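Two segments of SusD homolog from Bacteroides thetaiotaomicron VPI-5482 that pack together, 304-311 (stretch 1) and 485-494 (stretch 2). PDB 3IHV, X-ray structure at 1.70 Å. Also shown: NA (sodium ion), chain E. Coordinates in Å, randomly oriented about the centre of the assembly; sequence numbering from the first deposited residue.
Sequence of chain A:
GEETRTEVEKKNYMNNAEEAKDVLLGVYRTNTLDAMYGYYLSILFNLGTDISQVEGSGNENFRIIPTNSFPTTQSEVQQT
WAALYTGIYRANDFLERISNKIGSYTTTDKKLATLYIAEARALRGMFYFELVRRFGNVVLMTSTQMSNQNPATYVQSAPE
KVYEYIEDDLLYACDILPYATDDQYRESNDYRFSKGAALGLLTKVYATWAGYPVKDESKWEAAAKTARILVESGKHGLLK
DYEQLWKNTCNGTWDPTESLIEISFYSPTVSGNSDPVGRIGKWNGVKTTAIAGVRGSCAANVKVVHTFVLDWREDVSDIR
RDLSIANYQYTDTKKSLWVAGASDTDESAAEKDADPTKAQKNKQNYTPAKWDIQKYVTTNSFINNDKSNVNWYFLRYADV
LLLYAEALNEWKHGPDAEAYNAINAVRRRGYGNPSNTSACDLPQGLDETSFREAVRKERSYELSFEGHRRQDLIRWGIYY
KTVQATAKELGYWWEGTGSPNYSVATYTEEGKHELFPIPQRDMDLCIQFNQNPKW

Stretch 1 304-311: VVHTFVLD
Stretch 2 485-494: ATAKELGYWW

Helix 306-311, which continues later in the chain, and helix 485-493, which begins earlier, cross at 73° with their axes 10.0 Å apart at closest approach. The two stretches bury 342 Å², both sides summed, without a single hydrogen bond between them. Val-305 (phi/psi -67/124) occupies the N-cap position; helical values follow, and Leu-310 N to His-306 O is 2.8 Å. Trp-494 (-62/126) is the first to leave the second helix. In register, Thr-307 CA lies 6.2 Å from Leu-490 CA.

Trp-493 (chi1 t, chi2 65°) contributes the largest area. His-306 (chi1 t, chi2 66°) lays its CB over one face of the indole, 4.0 Å from the six-membered ring centroid, a CH-pi contact. The rings meet obliquely, planes at 33°. Leu-310 (m, t) extends the apolar surface, its CD1 3.4 Å from Trp-493 CD1.

Thr-307 (chi1 p) is the knob, seated among Thr-486, Glu-489, Leu-490 and Trp-493. Its short branched side chain fits this hole: CG2 lies 3.6 Å from Glu-489 O, OG1 3.8 Å from Leu-490 CD2.

Leu-490 (m, t) has CA-to-CB sideways to stretch 1, but its end comes nearer, placing CD2 3.9 Å from Val-305 CG1. Val-305 (t) also sets CG1 3.7 Å from Thr-486 CG2 (chi1 m); Thr-486 suits this buried place because its methyl meets Val-305 while OG1 is hydrogen-bonded elsewhere in the structure.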

# COMPACT_ATOMS: atom_id res chain seq x y z
N VAL A 304 -7.75 13.74 6.20
CA VAL A 304 -7.92 12.83 7.32
C VAL A 304 -9.31 12.96 7.94
O VAL A 304 -9.77 14.08 8.23
CB VAL A 304 -6.86 13.07 8.43
CG1 VAL A 304 -7.07 12.10 9.63
CG2 VAL A 304 -5.44 12.98 7.85
N VAL A 305 -9.97 11.82 8.15
CA VAL A 305 -11.30 11.85 8.76
C VAL A 305 -11.15 12.32 10.20
O VAL A 305 -10.40 11.72 10.97
CB VAL A 305 -11.99 10.49 8.62
CG1 VAL A 305 -13.33 10.45 9.38
CG2 VAL A 305 -12.21 10.13 7.10
N HIS A 306 -11.86 13.38 10.59
CA HIS A 306 -11.57 13.96 11.91
C HIS A 306 -11.88 13.07 13.12
O HIS A 306 -11.20 13.16 14.14
CB HIS A 306 -12.16 15.35 12.11
CG HIS A 306 -11.41 16.11 13.14
ND1 HIS A 306 -10.10 16.50 12.96
CD2 HIS A 306 -11.75 16.49 14.40
CE1 HIS A 306 -9.69 17.14 14.04
NE2 HIS A 306 -10.67 17.15 14.93
N THR A 307 -12.89 12.21 13.00
CA THR A 307 -13.19 11.28 14.08
C THR A 307 -12.00 10.34 14.38
O THR A 307 -11.80 9.93 15.54
CB THR A 307 -14.46 10.55 13.81
OG1 THR A 307 -14.48 10.12 12.45
CG2 THR A 307 -15.71 11.49 14.06
N PHE A 308 -11.21 10.00 13.37
CA PHE A 308 -9.98 9.23 13.57
C PHE A 308 -9.01 10.04 14.44
O PHE A 308 -8.43 9.51 15.42
CB PHE A 308 -9.37 8.87 12.21
CG PHE A 308 -8.06 8.10 12.30
CD1 PHE A 308 -7.96 6.95 13.06
CD2 PHE A 308 -6.95 8.48 11.53
CE1 PHE A 308 -6.79 6.24 13.10
CE2 PHE A 308 -5.78 7.76 11.58
CZ PHE A 308 -5.71 6.65 12.37
N VAL A 309 -8.84 11.31 14.08
CA VAL A 309 -8.03 12.23 14.87
C VAL A 309 -8.51 12.26 16.32
O VAL A 309 -7.68 12.16 17.24
CB VAL A 309 -8.01 13.68 14.31
CG1 VAL A 309 -7.26 14.63 15.29
CG2 VAL A 309 -7.45 13.73 12.90
N LEU A 310 -9.82 12.43 16.52
CA LEU A 310 -10.33 12.49 17.89
C LEU A 310 -10.02 11.21 18.68
O LEU A 310 -9.60 11.29 19.85
CB LEU A 310 -11.82 12.83 17.90
CG LEU A 310 -12.18 14.20 17.31
CD1 LEU A 310 -13.72 14.38 17.25
CD2 LEU A 310 -11.54 15.39 18.04
N ASP A 311 -10.23 10.03 18.07
CA ASP A 311 -9.94 8.76 18.75
C ASP A 311 -8.48 8.71 19.13
O ASP A 311 -8.13 8.43 20.27
CB ASP A 311 -10.22 7.54 17.89
CG ASP A 311 -11.68 7.28 17.72
OD1 ASP A 311 -12.48 7.86 18.49
OD2 ASP A 311 -12.02 6.54 16.77
N ALA A 485 -20.90 3.85 9.58
CA ALA A 485 -20.69 4.24 10.97
C ALA A 485 -19.87 5.52 11.05
O ALA A 485 -20.09 6.35 11.95
CB ALA A 485 -20.00 3.11 11.74
N THR A 486 -18.92 5.66 10.13
CA THR A 486 -18.10 6.87 10.06
C THR A 486 -18.98 8.10 9.77
O THR A 486 -18.81 9.17 10.39
CB THR A 486 -16.96 6.73 9.06
OG1 THR A 486 -16.14 5.61 9.44
CG2 THR A 486 -16.12 8.04 9.04
N ALA A 487 -19.93 7.94 8.85
CA ALA A 487 -20.88 9.01 8.54
C ALA A 487 -21.62 9.47 9.81
O ALA A 487 -21.71 10.67 10.09
CB ALA A 487 -21.87 8.58 7.44
N LYS A 488 -22.14 8.52 10.58
CA LYS A 488 -22.83 8.84 11.85
C LYS A 488 -21.93 9.57 12.83
O LYS A 488 -22.31 10.59 13.39
CB LYS A 488 -23.30 7.58 12.55
CG LYS A 488 -24.25 6.79 11.76
CD LYS A 488 -24.84 5.61 12.51
CE LYS A 488 -25.77 4.81 11.56
NZ LYS A 488 -26.23 3.47 12.09
N GLU A 489 -20.72 9.04 13.00
CA GLU A 489 -19.79 9.61 13.96
C GLU A 489 -19.37 11.03 13.64
O GLU A 489 -19.29 11.87 14.53
CB GLU A 489 -18.59 8.70 14.16
CG GLU A 489 -18.94 7.32 14.79
CD GLU A 489 -19.29 7.38 16.28
OE1 GLU A 489 -18.99 8.39 16.95
OE2 GLU A 489 -19.90 6.41 16.76
N LEU A 490 -19.13 11.32 12.36
CA LEU A 490 -18.84 12.68 11.95
C LEU A 490 -20.03 13.55 12.23
O LEU A 490 -19.87 14.70 12.63
CB LEU A 490 -18.45 12.73 10.47
CG LEU A 490 -17.11 12.13 10.09
CD1 LEU A 490 -16.99 11.88 8.55
CD2 LEU A 490 -15.98 13.05 10.59
N GLY A 491 -21.24 13.01 12.03
CA GLY A 491 -22.45 13.77 12.29
C GLY A 491 -22.58 14.11 13.76
O GLY A 491 -23.02 15.21 14.09
N TYR A 492 -22.22 13.18 14.65
CA TYR A 492 -22.25 13.48 16.09
C TYR A 492 -21.22 14.61 16.42
O TYR A 492 -21.52 15.54 17.15
CB TYR A 492 -21.94 12.24 16.95
CG TYR A 492 -22.82 11.01 16.73
CD1 TYR A 492 -24.18 11.10 16.54
CD2 TYR A 492 -22.27 9.73 16.84
CE1 TYR A 492 -24.95 9.96 16.38
CE2 TYR A 492 -23.03 8.58 16.68
CZ TYR A 492 -24.37 8.71 16.45
OH TYR A 492 -25.14 7.57 16.29
N TRP A 493 -20.02 14.50 15.90
CA TRP A 493 -19.00 15.53 16.11
C TRP A 493 -19.37 16.95 15.62
O TRP A 493 -19.15 17.96 16.34
CB TRP A 493 -17.72 15.05 15.40
CG TRP A 493 -16.69 16.11 15.27
CD1 TRP A 493 -16.03 16.72 16.26
CD2 TRP A 493 -16.20 16.65 14.04
NE1 TRP A 493 -15.13 17.62 15.74
CE2 TRP A 493 -15.21 17.58 14.37
CE3 TRP A 493 -16.50 16.40 12.69
CZ2 TRP A 493 -14.52 18.31 13.40
CZ3 TRP A 493 -15.80 17.13 11.72
CH2 TRP A 493 -14.81 18.05 12.08
N TRP A 494 -19.93 17.02 14.42
CA TRP A 494 -20.26 18.29 13.76
C TRP A 494 -21.27 19.08 14.54
O TRP A 494 -22.34 18.56 14.86
CB TRP A 494 -20.81 17.99 12.36
CG TRP A 494 -20.89 19.12 11.44
CD1 TRP A 494 -22.02 19.74 11.00
CD2 TRP A 494 -19.79 19.75 10.76
NE1 TRP A 494 -21.69 20.73 10.12
CE2 TRP A 494 -20.33 20.75 9.95
CE3 TRP A 494 -18.40 19.56 10.77
CZ2 TRP A 494 -19.53 21.57 9.14
CZ3 TRP A 494 -17.61 20.36 9.97
CH2 TRP A 494 -18.18 21.35 9.14
NA NA E . -23.70 16.88 15.73
O HOH W 1 -24.17 17.65 17.66
O HOH W 2 -25.55 15.20 16.13